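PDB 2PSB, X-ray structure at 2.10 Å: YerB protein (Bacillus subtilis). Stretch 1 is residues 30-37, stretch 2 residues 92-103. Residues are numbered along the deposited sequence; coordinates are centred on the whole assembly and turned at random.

Stretch 1, residues 30-37: RRPVAVVV
Stretch 2 (92-103) LSNGFDSIFVHH

Val 33, Val 35, Ile 99 and Val 101 share one face of the sheet and form the apolar centre of this contact. All four are buried. Val 33 CG1 lies 4.0 Å from Val 101 CG2, and Val 35 CG2 lies 4.1 Å from Val 101 CB. Val 101 thus touches the side chains of Val 33 and Val 35. The three valines are t rotamers, with chi1 of 176° at Val 33, -170° at Val 35 and -175° at Val 101. Ile 99 is m, t (-74°, 165°). Branched side chains of this kind suit extended backbone; phi/psi is -122/118 at Val 33, -108/131 at Val 35 and -106/134 at Val 101.

The sheet is made by two parallel strands, 33-37 and 99-102. Their axes approach to 4.8 Å, and their N-to-C directions differ by 19°. In register, Val 33 pairs with Ile 99, Ala 34 with Phe 100 and Val 35 with Val 101, with CA-CA distances of 4.8, 5.1 and 4.7 Å. The contact buries 635 Å², both sides summed.

Ala 34 and Phe 100 occupy the other face. The methyl of Ala 34 meets two serines: its CB is 3.2 Å from Ser 93 OG and 3.8 Å from Ser 98 CB. The small side chain fits this close approach. Phe 100 has chi1 -167° (t) and chi2 66°. Its ring end comes nearer to the first strand, and its CZ packs 3.7 Å from Val 36 CG2. Val 36 is also t, at 168°, and its CG2 lies 4.1 Å from His 102 CB.

Four backbone hydrogen bonds join the stretches. Ile 99 N donates to Pro 32 O at 3.0 Å, and Ala 34 N donates to Ile 99 O at 2.9 Å. Val 101 N then donates to Ala 34 O at 2.9 Å, and Val 36 N to Val 101 O at 3.0 Å. Ala 34 therefore uses both its N and its O across the contact. Val 35 CA adds a CA-H...O contact to Val 101 O at 3.5 Å.

Before the strand, Pro 32 (-62/145) has no amide hydrogen to donate, yet its carbonyl starts the ladder. Its ring is C-gamma exo, and its CG lies 4.1 Å from Phe 96 CB. Stretch 2 makes a type I turn from Asn 94 to Asp 97, in which Asp 97 N donates to Asn 94 O at 2.9 Å. Ser 98 OG donates to Ser 93 O at 2.6 Å, tying the residue just before the second strand back to Ser 93 in the helix.

Arg 31 makes the polar edge. Its chi1 to chi3 are all t, so the chain is extended. NE and NH2 both donate to Asp 97 O, at 2.9 and 3.0 Å. This oxygen sits at the guanidinium edge, while Ile 99 CG1 covers one face, 3.9 Å from Arg 31 NH1. Asp 97 is exposed, with phi/psi of 50/38. Arg 31 NH2 and Asp 97 OD2 form a long salt bridge at 3.6 Å, through charge alone.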

# COMPACT_ATOMS: atom_id res chain seq x y z
N ARG A 30 -15.53 -5.26 -9.63
CA ARG A 30 -15.17 -5.52 -8.25
C ARG A 30 -14.57 -4.28 -7.59
O ARG A 30 -13.51 -3.79 -8.00
CB ARG A 30 -14.18 -6.68 -8.16
CG ARG A 30 -13.98 -7.18 -6.75
CD ARG A 30 -13.42 -8.59 -6.76
NE ARG A 30 -12.18 -8.66 -7.52
CZ ARG A 30 -11.60 -9.79 -7.90
NH1 ARG A 30 -12.16 -10.96 -7.59
NH2 ARG A 30 -10.48 -9.75 -8.60
N ARG A 31 -15.26 -3.76 -6.59
CA ARG A 31 -14.82 -2.58 -5.87
C ARG A 31 -13.49 -2.82 -5.16
O ARG A 31 -13.28 -3.87 -4.57
CB ARG A 31 -15.87 -2.17 -4.85
CG ARG A 31 -15.56 -0.88 -4.14
CD ARG A 31 -16.68 -0.47 -3.24
NE ARG A 31 -16.40 0.80 -2.58
CZ ARG A 31 -17.17 1.34 -1.65
NH1 ARG A 31 -18.27 0.71 -1.26
NH2 ARG A 31 -16.84 2.50 -1.10
N PRO A 32 -12.58 -1.84 -5.22
CA PRO A 32 -11.28 -1.97 -4.56
C PRO A 32 -11.43 -2.13 -3.04
O PRO A 32 -12.33 -1.54 -2.44
CB PRO A 32 -10.56 -0.67 -4.92
CG PRO A 32 -11.15 -0.32 -6.25
CD PRO A 32 -12.62 -0.60 -6.02
N VAL A 33 -10.55 -2.93 -2.45
CA VAL A 33 -10.51 -3.15 -1.01
C VAL A 33 -9.10 -2.73 -0.57
O VAL A 33 -8.11 -3.30 -1.02
CB VAL A 33 -10.77 -4.65 -0.65
CG1 VAL A 33 -10.63 -4.87 0.86
CG2 VAL A 33 -12.19 -5.05 -1.08
N ALA A 34 -9.03 -1.72 0.29
CA ALA A 34 -7.77 -1.19 0.81
C ALA A 34 -7.58 -1.60 2.27
O ALA A 34 -8.32 -1.15 3.14
CB ALA A 34 -7.74 0.34 0.70
N VAL A 35 -6.59 -2.44 2.54
CA VAL A 35 -6.33 -2.91 3.89
C VAL A 35 -5.07 -2.31 4.52
O VAL A 35 -4.00 -2.29 3.90
CB VAL A 35 -6.19 -4.45 3.92
CG1 VAL A 35 -6.16 -4.94 5.35
CG2 VAL A 35 -7.30 -5.12 3.12
N VAL A 36 -5.20 -1.82 5.74
CA VAL A 36 -4.04 -1.29 6.45
C VAL A 36 -3.31 -2.50 7.01
O VAL A 36 -3.84 -3.22 7.85
CB VAL A 36 -4.44 -0.40 7.62
CG1 VAL A 36 -3.22 -0.13 8.49
CG2 VAL A 36 -5.03 0.90 7.09
N VAL A 37 -2.09 -2.73 6.53
CA VAL A 37 -1.33 -3.89 6.96
C VAL A 37 -0.09 -3.57 7.81
O VAL A 37 0.77 -2.76 7.44
CB VAL A 37 -0.91 -4.74 5.73
CG1 VAL A 37 -0.07 -5.93 6.17
CG2 VAL A 37 -2.15 -5.21 4.99
N LEU A 92 -5.41 7.97 0.93
CA LEU A 92 -4.86 7.12 -0.12
C LEU A 92 -5.90 6.10 -0.58
O LEU A 92 -6.06 5.87 -1.77
CB LEU A 92 -3.60 6.42 0.38
CG LEU A 92 -2.42 7.34 0.70
CD1 LEU A 92 -1.33 6.56 1.43
CD2 LEU A 92 -1.89 7.94 -0.59
N SER A 93 -6.59 5.51 0.38
CA SER A 93 -7.62 4.53 0.08
C SER A 93 -8.68 5.16 -0.82
O SER A 93 -9.12 4.55 -1.79
CB SER A 93 -8.28 4.04 1.36
OG SER A 93 -9.28 3.08 1.08
N ASN A 94 -9.07 6.39 -0.48
CA ASN A 94 -10.09 7.13 -1.21
C ASN A 94 -9.75 7.40 -2.67
O ASN A 94 -10.63 7.66 -3.48
CB ASN A 94 -10.39 8.44 -0.49
CG ASN A 94 -11.36 8.26 0.66
OD1 ASN A 94 -11.52 9.15 1.50
ND2 ASN A 94 -12.02 7.11 0.70
N GLY A 95 -8.47 7.36 -3.01
CA GLY A 95 -8.09 7.60 -4.39
C GLY A 95 -8.82 6.63 -5.29
O GLY A 95 -8.92 6.85 -6.49
N PHE A 96 -9.33 5.55 -4.70
CA PHE A 96 -10.06 4.52 -5.43
C PHE A 96 -11.42 4.23 -4.80
O PHE A 96 -12.07 3.25 -5.17
CB PHE A 96 -9.22 3.24 -5.47
CG PHE A 96 -7.79 3.47 -5.89
CD1 PHE A 96 -6.85 3.91 -4.96
CD2 PHE A 96 -7.40 3.29 -7.21
CE1 PHE A 96 -5.53 4.18 -5.36
CE2 PHE A 96 -6.09 3.56 -7.61
CZ PHE A 96 -5.16 4.00 -6.69
N ASP A 97 -11.84 5.07 -3.86
CA ASP A 97 -13.13 4.92 -3.16
C ASP A 97 -13.26 3.49 -2.65
O ASP A 97 -14.34 2.88 -2.67
CB ASP A 97 -14.28 5.26 -4.12
CG ASP A 97 -15.62 5.38 -3.41
OD1 ASP A 97 -15.68 6.05 -2.36
OD2 ASP A 97 -16.62 4.81 -3.91
N SER A 98 -12.15 2.95 -2.18
CA SER A 98 -12.10 1.59 -1.69
C SER A 98 -12.71 1.39 -0.32
O SER A 98 -12.79 2.32 0.49
CB SER A 98 -10.65 1.09 -1.64
OG SER A 98 -9.72 2.07 -2.10
N ILE A 99 -13.15 0.16 -0.08
CA ILE A 99 -13.68 -0.23 1.21
C ILE A 99 -12.42 -0.23 2.07
O ILE A 99 -11.45 -0.94 1.76
CB ILE A 99 -14.29 -1.64 1.14
CG1 ILE A 99 -15.62 -1.58 0.39
CG2 ILE A 99 -14.46 -2.21 2.55
CD1 ILE A 99 -16.15 -2.94 -0.05
N PHE A 100 -12.43 0.59 3.11
CA PHE A 100 -11.29 0.76 4.01
C PHE A 100 -11.30 -0.21 5.19
O PHE A 100 -12.13 -0.11 6.09
CB PHE A 100 -11.29 2.19 4.53
CG PHE A 100 -10.02 2.59 5.22
CD1 PHE A 100 -8.82 2.67 4.50
CD2 PHE A 100 -10.02 2.93 6.56
CE1 PHE A 100 -7.64 3.09 5.11
CE2 PHE A 100 -8.83 3.35 7.20
CZ PHE A 100 -7.64 3.43 6.46
N VAL A 101 -10.36 -1.15 5.18
CA VAL A 101 -10.28 -2.13 6.24
C VAL A 101 -9.10 -1.80 7.15
O VAL A 101 -8.00 -1.49 6.66
CB VAL A 101 -10.12 -3.54 5.67
CG1 VAL A 101 -10.16 -4.58 6.80
CG2 VAL A 101 -11.23 -3.80 4.67
N HIS A 102 -9.33 -1.85 8.46
CA HIS A 102 -8.29 -1.53 9.42
C HIS A 102 -8.58 -2.11 10.80
O HIS A 102 -9.45 -2.97 10.95
CB HIS A 102 -8.13 -0.02 9.55
CG HIS A 102 -9.37 0.67 10.05
ND1 HIS A 102 -10.57 0.61 9.37
CD2 HIS A 102 -9.59 1.42 11.15
CE1 HIS A 102 -11.48 1.29 10.05
NE2 HIS A 102 -10.91 1.79 11.13
N HIS A 103 -7.85 -1.63 11.79
CA HIS A 103 -8.04 -2.10 13.15
C HIS A 103 -7.45 -1.09 14.12
O HIS A 103 -6.25 -1.10 14.41
CB HIS A 103 -7.39 -3.47 13.35
CG HIS A 103 -7.90 -4.22 14.54
ND1 HIS A 103 -7.66 -5.56 14.73
CD2 HIS A 103 -8.67 -3.82 15.58
CE1 HIS A 103 -8.26 -5.96 15.84
NE2 HIS A 103 -8.88 -4.92 16.37